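Local atomic coordinates of nucleoside-diphosphate-sugar epimerase (Pseudomonas aeruginosa, PDB entry 2X4G), a protein that probably acts as an NAD-dependent epimerase or dehydratase on nucleotide sugars, although its substrate is not established. Residues P175-I180 against E237-T242. Numbering follows the deposited sequence.
Sequences PVVIGI and ERYLLT
I178 and I180 each use both backbone N-H and C=O to pair with E237-L241, giving four hydrogen bonds in parallel register. I178 N donates to E237 O (2.9 Å) and I178 O accepts from Y239 N (2.8 Å). I180 N then binds Y239 O, and I180 O accepts from L241 N (2.9 Å); L240 CA also approaches I180 O.

On the face bearing I178, I180, R238 and L240, I180 reaches in two directions. Its CD1 meets the aliphatic R238 CD (3.6 Å), while CG2, anti to the backbone N, packs on L240 CD2 (3.5 Å). The charged end of R238 continues to a salt bridge with D163 of helix 154-171, which packs over the I178 and R238 part of this face. Across the sheet, V177 CG1, also anti to its N (chi1 176°), lies at the edge of the Y239 ring, 4.0 Å from CD1; Y239 OH hydrogen-bonds E314.

Strand 176-185 also pairs with 121-124, so the contact joins 238-247 in parallel to the central sheet of a Rossmann-type fold, the NAD-dependent epimerase/dehydratase architecture.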
ATOM      1  N   PRO A 175      35.589   1.064  15.758  1.00 50.95           N
ATOM      2  CA  PRO A 175      36.166   1.829  14.654  1.00 49.68           C
ATOM      3  C   PRO A 175      35.264   1.924  13.422  1.00 47.96           C
ATOM      4  O   PRO A 175      35.602   1.405  12.365  1.00 46.66           O
ATOM      5  CB  PRO A 175      37.461   1.070  14.339  1.00 49.64           C
ATOM      6  CG  PRO A 175      37.217  -0.314  14.769  1.00 50.06           C
ATOM      7  CD  PRO A 175      36.167  -0.289  15.854  1.00 51.03           C
ATOM      8  N   VAL A 176      34.133   2.615  13.556  1.00 47.55           N
ATOM      9  CA  VAL A 176      33.119   2.637  12.498  1.00 45.80           C
ATOM     10  C   VAL A 176      33.236   3.905  11.703  1.00 45.25           C
ATOM     11  O   VAL A 176      33.251   4.984  12.277  1.00 45.62           O
ATOM     12  CB  VAL A 176      31.681   2.567  13.046  1.00 45.94           C
ATOM     13  CG1 VAL A 176      30.693   3.004  11.978  1.00 44.25           C
ATOM     14  CG2 VAL A 176      31.361   1.182  13.526  1.00 44.85           C
ATOM     15  N   VAL A 177      33.319   3.758  10.382  1.00 44.07           N
ATOM     16  CA  VAL A 177      33.241   4.874   9.461  1.00 43.60           C
ATOM     17  C   VAL A 177      31.924   4.714   8.696  1.00 43.26           C
ATOM     18  O   VAL A 177      31.490   3.589   8.442  1.00 43.17           O
ATOM     19  CB  VAL A 177      34.443   4.879   8.489  1.00 43.38           C
ATOM     20  CG1 VAL A 177      34.310   6.011   7.453  1.00 42.57           C
ATOM     21  CG2 VAL A 177      35.788   4.988   9.269  1.00 43.26           C
ATOM     22  N   ILE A 178      31.280   5.822   8.331  1.00 43.16           N
ATOM     23  CA  ILE A 178      30.033   5.748   7.570  1.00 42.31           C
ATOM     24  C   ILE A 178      30.177   6.322   6.157  1.00 41.32           C
ATOM     25  O   ILE A 178      30.525   7.493   5.983  1.00 41.11           O
ATOM     26  CB  ILE A 178      28.915   6.476   8.290  1.00 43.08           C
ATOM     27  CG1 ILE A 178      28.778   5.935   9.705  1.00 44.70           C
ATOM     28  CG2 ILE A 178      27.604   6.306   7.548  1.00 42.42           C
ATOM     29  CD1 ILE A 178      27.869   6.779  10.550  1.00 47.02           C
ATOM     30  N   GLY A 179      29.896   5.476   5.161  1.00 40.13           N
ATOM     31  CA  GLY A 179      29.936   5.844   3.745  1.00 39.11           C
ATOM     32  C   GLY A 179      28.533   5.861   3.184  1.00 38.71           C
ATOM     33  O   GLY A 179      27.797   4.898   3.324  1.00 39.14           O
ATOM     34  N   ILE A 180      28.166   6.978   2.564  1.00 38.88           N
ATOM     35  CA  ILE A 180      26.801   7.278   2.169  1.00 38.37           C
ATOM     36  C   ILE A 180      26.818   7.593   0.696  1.00 38.46           C
ATOM     37  O   ILE A 180      27.073   8.727   0.323  1.00 39.23           O
ATOM     38  CB  ILE A 180      26.255   8.532   2.898  1.00 38.73           C
ATOM     39  CG1 ILE A 180      26.347   8.385   4.418  1.00 38.96           C
ATOM     40  CG2 ILE A 180      24.801   8.812   2.495  1.00 38.12           C
ATOM     41  CD1 ILE A 180      25.870   9.640   5.162  1.00 39.27           C
ATOM     42  N   GLU A 237      32.980   9.451  11.316  1.00 48.39           N
ATOM     43  CA  GLU A 237      32.548  10.448  10.334  1.00 48.43           C
ATOM     44  C   GLU A 237      31.725   9.839   9.191  1.00 46.93           C
ATOM     45  O   GLU A 237      31.860   8.657   8.863  1.00 46.32           O
ATOM     46  CB  GLU A 237      33.763  11.149   9.748  1.00 49.19           C
ATOM     47  CG  GLU A 237      34.608  11.943  10.758  1.00 52.52           C
ATOM     48  CD  GLU A 237      33.808  13.016  11.452  1.00 57.16           C
ATOM     49  OE1 GLU A 237      33.875  13.100  12.705  1.00 61.01           O
ATOM     50  OE2 GLU A 237      33.089  13.762  10.744  1.00 60.21           O
ATOM     51  N   ARG A 238      30.873  10.657   8.587  1.00 46.51           N
ATOM     52  CA  ARG A 238      30.148  10.280   7.364  1.00 45.37           C
ATOM     53  C   ARG A 238      30.907  10.789   6.143  1.00 44.65           C
ATOM     54  O   ARG A 238      31.608  11.803   6.214  1.00 45.67           O
ATOM     55  CB  ARG A 238      28.738  10.873   7.349  1.00 45.80           C
ATOM     56  CG  ARG A 238      28.009  10.723   8.673  1.00 48.03           C
ATOM     57  CD  ARG A 238      26.499  10.748   8.555  1.00 49.72           C
ATOM     58  NE  ARG A 238      25.971  12.107   8.589  1.00 53.14           N
ATOM     59  CZ  ARG A 238      24.757  12.454   9.031  1.00 55.18           C
ATOM     60  NH1 ARG A 238      23.900  11.555   9.510  1.00 54.76           N
ATOM     61  NH2 ARG A 238      24.410  13.730   9.007  1.00 57.32           N
ATOM     62  N   TYR A 239      30.786  10.080   5.027  1.00 43.01           N
ATOM     63  CA  TYR A 239      31.340  10.554   3.766  1.00 41.83           C
ATOM     64  C   TYR A 239      30.365  10.286   2.642  1.00 40.47           C
ATOM     65  O   TYR A 239      30.091   9.137   2.296  1.00 38.61           O
ATOM     66  CB  TYR A 239      32.675   9.885   3.472  1.00 41.74           C
ATOM     67  CG  TYR A 239      33.738  10.256   4.454  1.00 43.02           C
ATOM     68  CD1 TYR A 239      33.956   9.495   5.592  1.00 42.79           C
ATOM     69  CD2 TYR A 239      34.508  11.391   4.262  1.00 43.85           C
ATOM     70  CE1 TYR A 239      34.943   9.844   6.500  1.00 44.01           C
ATOM     71  CE2 TYR A 239      35.483  11.751   5.168  1.00 45.38           C
ATOM     72  CZ  TYR A 239      35.699  10.971   6.280  1.00 45.73           C
ATOM     73  OH  TYR A 239      36.673  11.342   7.173  1.00 48.56           O
ATOM     74  N   LEU A 240      29.827  11.374   2.097  1.00 40.61           N
ATOM     75  CA  LEU A 240      28.974  11.323   0.925  1.00 39.83           C
ATOM     76  C   LEU A 240      29.801  11.010  -0.346  1.00 39.47           C
ATOM     77  O   LEU A 240      30.802  11.675  -0.656  1.00 39.05           O
ATOM     78  CB  LEU A 240      28.233  12.638   0.781  1.00 40.61           C
ATOM     79  CG  LEU A 240      27.107  12.909   1.775  1.00 40.56           C
ATOM     80  CD1 LEU A 240      26.717  14.385   1.730  1.00 38.41           C
ATOM     81  CD2 LEU A 240      25.898  11.996   1.443  1.00 39.67           C
ATOM     82  N   LEU A 241      29.376   9.955  -1.045  1.00 38.66           N
ATOM     83  CA  LEU A 241      30.050   9.461  -2.224  1.00 37.61           C
ATOM     84  C   LEU A 241      29.093   9.772  -3.365  1.00 37.57           C
ATOM     85  O   LEU A 241      28.099   9.110  -3.519  1.00 36.67           O
ATOM     86  CB  LEU A 241      30.340   7.961  -2.075  1.00 36.84           C
ATOM     87  CG  LEU A 241      31.164   7.563  -0.826  1.00 35.82           C
ATOM     88  CD1 LEU A 241      31.297   6.063  -0.692  1.00 31.50           C
ATOM     89  CD2 LEU A 241      32.557   8.215  -0.832  1.00 34.20           C
ATOM     90  N   THR A 242      29.408  10.812  -4.138  1.00 38.55           N
ATOM     91  CA  THR A 242      28.457  11.450  -5.039  1.00 38.87           C
ATOM     92  C   THR A 242      28.926  11.380  -6.462  1.00 39.42           C
ATOM     93  O   THR A 242      30.110  11.210  -6.720  1.00 39.90           O
ATOM     94  CB  THR A 242      28.292  12.938  -4.702  1.00 39.61           C
ATOM     95  OG1 THR A 242      29.529  13.615  -4.913  1.00 39.81           O
ATOM     96  CG2 THR A 242      27.903  13.125  -3.261  1.00 39.90           C
TER